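Local coordinates for amidohydrolase 3 domain-containing protein (Pyrococcus furiosus, PDB 3ICJ) that probably hydrolyses carbon-nitrogen bonds other than peptide bonds, as a zinc-dependent enzyme of the amidohydrolase family, at residues T433-I437 with E438-P442. Residues are numbered along the deposited sequence; the frame is centred on the assembly and turned at random.
Sequences TDSPI and EPADP. With ZN (zinc ion), chain B.
A water joins the two halves of this loop: it lies 2.7 Å from S435 OG and donates to E438 O at 2.8 Å. The direct separation of S435 OG from E438 O is 4.0 Å, so the water is what links these polar atoms. The hydroxyl reaches it because OG is anti to the backbone N (chi1 180°); A440 CB packs against that same oxygen at 3.8 Å. T433 OG1 is gripped twice: it accepts from S435 N at 3.2 Å, a bent bond (137°) that defines an ST turn, and it is hydrogen-bonded to D99. The other branch of T433 heads for the second half of the loop, CG2 meeting P439 O at 3.2 Å. With an alanine in place of T433, S435 N and D99 would probably both lose their hydroxyl partner, and a gap would be likely to open beside P439 O. E438 CB and CG meet the outer end of T433 O, CB at 3.2 Å, while OE1 is held by H397 and S401. D434, next in sequence after T433, binds zinc through OD1 at 2.4 Å, together with H101, H103 and the carboxylated K296. The loop follows strand 429-431, where amidohydrolases carry their metal-binding aspartate, and the ST turn spanning D434 is consistent with a second-shell contact that helps set its backbone at the metal, while the water ties S435 to E438 further along.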
ATOM      1  N   THR A 433      -0.132   0.538   4.863  1.00 44.33           N
ATOM      2  CA  THR A 433       0.723   1.705   4.936  1.00 44.35           C
ATOM      3  C   THR A 433       0.538   2.666   3.770  1.00 48.00           C
ATOM      4  O   THR A 433       0.886   3.848   3.893  1.00 51.52           O
ATOM      5  CB  THR A 433       2.203   1.288   5.010  1.00 49.12           C
ATOM      6  OG1 THR A 433       2.548   0.511   3.851  1.00 48.28           O
ATOM      7  CG2 THR A 433       2.440   0.449   6.253  1.00 44.32           C
ATOM      8  N   ASP A 434       0.021   2.158   2.637  1.00 43.86           N
ATOM      9  CA  ASP A 434      -0.041   2.901   1.366  1.00 42.38           C
ATOM     10  C   ASP A 434       1.384   3.251   0.945  1.00 43.24           C
ATOM     11  O   ASP A 434       1.621   4.290   0.331  1.00 44.98           O
ATOM     12  CB  ASP A 434      -0.950   4.152   1.457  1.00 49.83           C
ATOM     13  CG  ASP A 434      -1.371   4.698   0.081  1.00 54.38           C
ATOM     14  OD1 ASP A 434      -1.021   4.099  -0.961  1.00 43.65           O
ATOM     15  OD2 ASP A 434      -2.053   5.740   0.049  1.00 53.82           O
ATOM     16  N   SER A 435       2.320   2.367   1.301  1.00 44.09           N
ATOM     17  CA  SER A 435       3.747   2.527   1.004  1.00 46.40           C
ATOM     18  C   SER A 435       3.899   2.725  -0.518  1.00 50.51           C
ATOM     19  O   SER A 435       3.226   2.010  -1.309  1.00 45.87           O
ATOM     20  CB  SER A 435       4.534   1.312   1.531  1.00 43.32           C
ATOM     21  OG  SER A 435       5.917   1.404   1.266  1.00 56.82           O
ATOM     22  N   PRO A 436       4.750   3.705  -0.936  1.00 49.98           N
ATOM     23  CA  PRO A 436       5.722   4.460  -0.110  1.00 53.17           C
ATOM     24  C   PRO A 436       5.251   5.785   0.511  1.00 50.37           C
ATOM     25  O   PRO A 436       6.095   6.570   0.936  1.00 51.34           O
ATOM     26  CB  PRO A 436       6.869   4.729  -1.093  1.00 43.56           C
ATOM     27  CG  PRO A 436       6.189   4.811  -2.434  1.00 50.45           C
ATOM     28  CD  PRO A 436       4.830   4.123  -2.345  1.00 45.15           C
ATOM     29  N   ILE A 437       3.942   6.042   0.550  1.00 50.92           N
ATOM     30  CA  ILE A 437       3.429   7.264   1.195  1.00 51.95           C
ATOM     31  C   ILE A 437       3.826   7.294   2.680  1.00 51.77           C
ATOM     32  O   ILE A 437       4.401   8.286   3.150  1.00 50.75           O
ATOM     33  CB  ILE A 437       1.878   7.478   1.001  1.00 49.67           C
ATOM     34  CG1 ILE A 437       1.503   7.593  -0.491  1.00 60.70           C
ATOM     35  CG2 ILE A 437       1.382   8.716   1.767  1.00 61.15           C
ATOM     36  CD1 ILE A 437       2.197   8.738  -1.255  1.00 54.83           C
ATOM     37  N   GLU A 438       3.554   6.199   3.400  1.00 49.19           N
ATOM     38  CA  GLU A 438       3.974   6.066   4.808  1.00 51.16           C
ATOM     39  C   GLU A 438       5.119   5.060   4.913  1.00 52.14           C
ATOM     40  O   GLU A 438       5.374   4.351   3.923  1.00 52.13           O
ATOM     41  CB  GLU A 438       2.798   5.640   5.696  1.00 43.31           C
ATOM     42  CG  GLU A 438       1.578   6.536   5.621  1.00 53.69           C
ATOM     43  CD  GLU A 438       1.819   7.942   6.157  1.00 61.42           C
ATOM     44  OE1 GLU A 438       2.684   8.103   7.044  1.00 61.22           O
ATOM     45  OE2 GLU A 438       1.133   8.887   5.694  1.00 66.13           O
ATOM     46  N   PRO A 439       5.817   4.998   6.090  1.00 54.31           N
ATOM     47  CA  PRO A 439       6.816   3.937   6.297  1.00 51.26           C
ATOM     48  C   PRO A 439       6.198   2.544   6.176  1.00 49.86           C
ATOM     49  O   PRO A 439       5.043   2.344   6.563  1.00 51.42           O
ATOM     50  CB  PRO A 439       7.291   4.165   7.744  1.00 52.26           C
ATOM     51  CG  PRO A 439       6.968   5.580   8.051  1.00 54.02           C
ATOM     52  CD  PRO A 439       5.757   5.919   7.253  1.00 50.66           C
ATOM     53  N   ALA A 440       6.951   1.593   5.636  1.00 48.00           N
ATOM     54  CA  ALA A 440       6.421   0.230   5.455  1.00 51.27           C
ATOM     55  C   ALA A 440       6.479  -0.630   6.730  1.00 49.73           C
ATOM     56  O   ALA A 440       5.837  -1.690   6.775  1.00 47.29           O
ATOM     57  CB  ALA A 440       7.116  -0.481   4.292  1.00 44.83           C
ATOM     58  N   ASP A 441       7.237  -0.176   7.742  1.00 45.27           N
ATOM     59  CA  ASP A 441       7.441  -0.917   9.007  1.00 45.65           C
ATOM     60  C   ASP A 441       6.145  -1.023   9.795  1.00 45.43           C
ATOM     61  O   ASP A 441       5.640  -0.013  10.299  1.00 40.54           O
ATOM     62  CB  ASP A 441       8.513  -0.251   9.889  1.00 45.36           C
ATOM     63  CG  ASP A 441       8.836  -1.052  11.162  1.00 44.98           C
ATOM     64  OD1 ASP A 441       8.432  -2.224  11.326  1.00 55.98           O
ATOM     65  OD2 ASP A 441       9.528  -0.505  12.021  1.00 54.92           O
ATOM     66  N   PRO A 442       5.629  -2.257   9.930  1.00 43.50           N
ATOM     67  CA  PRO A 442       4.326  -2.463  10.525  1.00 40.01           C
ATOM     68  C   PRO A 442       4.267  -2.023  11.990  1.00 39.82           C
ATOM     69  O   PRO A 442       3.236  -1.500  12.419  1.00 37.05           O
ATOM     70  CB  PRO A 442       4.110  -3.977  10.394  1.00 42.66           C
ATOM     71  CG  PRO A 442       5.071  -4.416   9.362  1.00 43.83           C
ATOM     72  CD  PRO A 442       6.241  -3.526   9.503  1.00 40.66           C
TER
HETATM   73 ZN    ZN B 601      -2.729   3.950  -2.662  0.50 50.64          ZN
HETATM   74  O   HOH W   1       7.521   3.213   2.572  1.00 54.85           O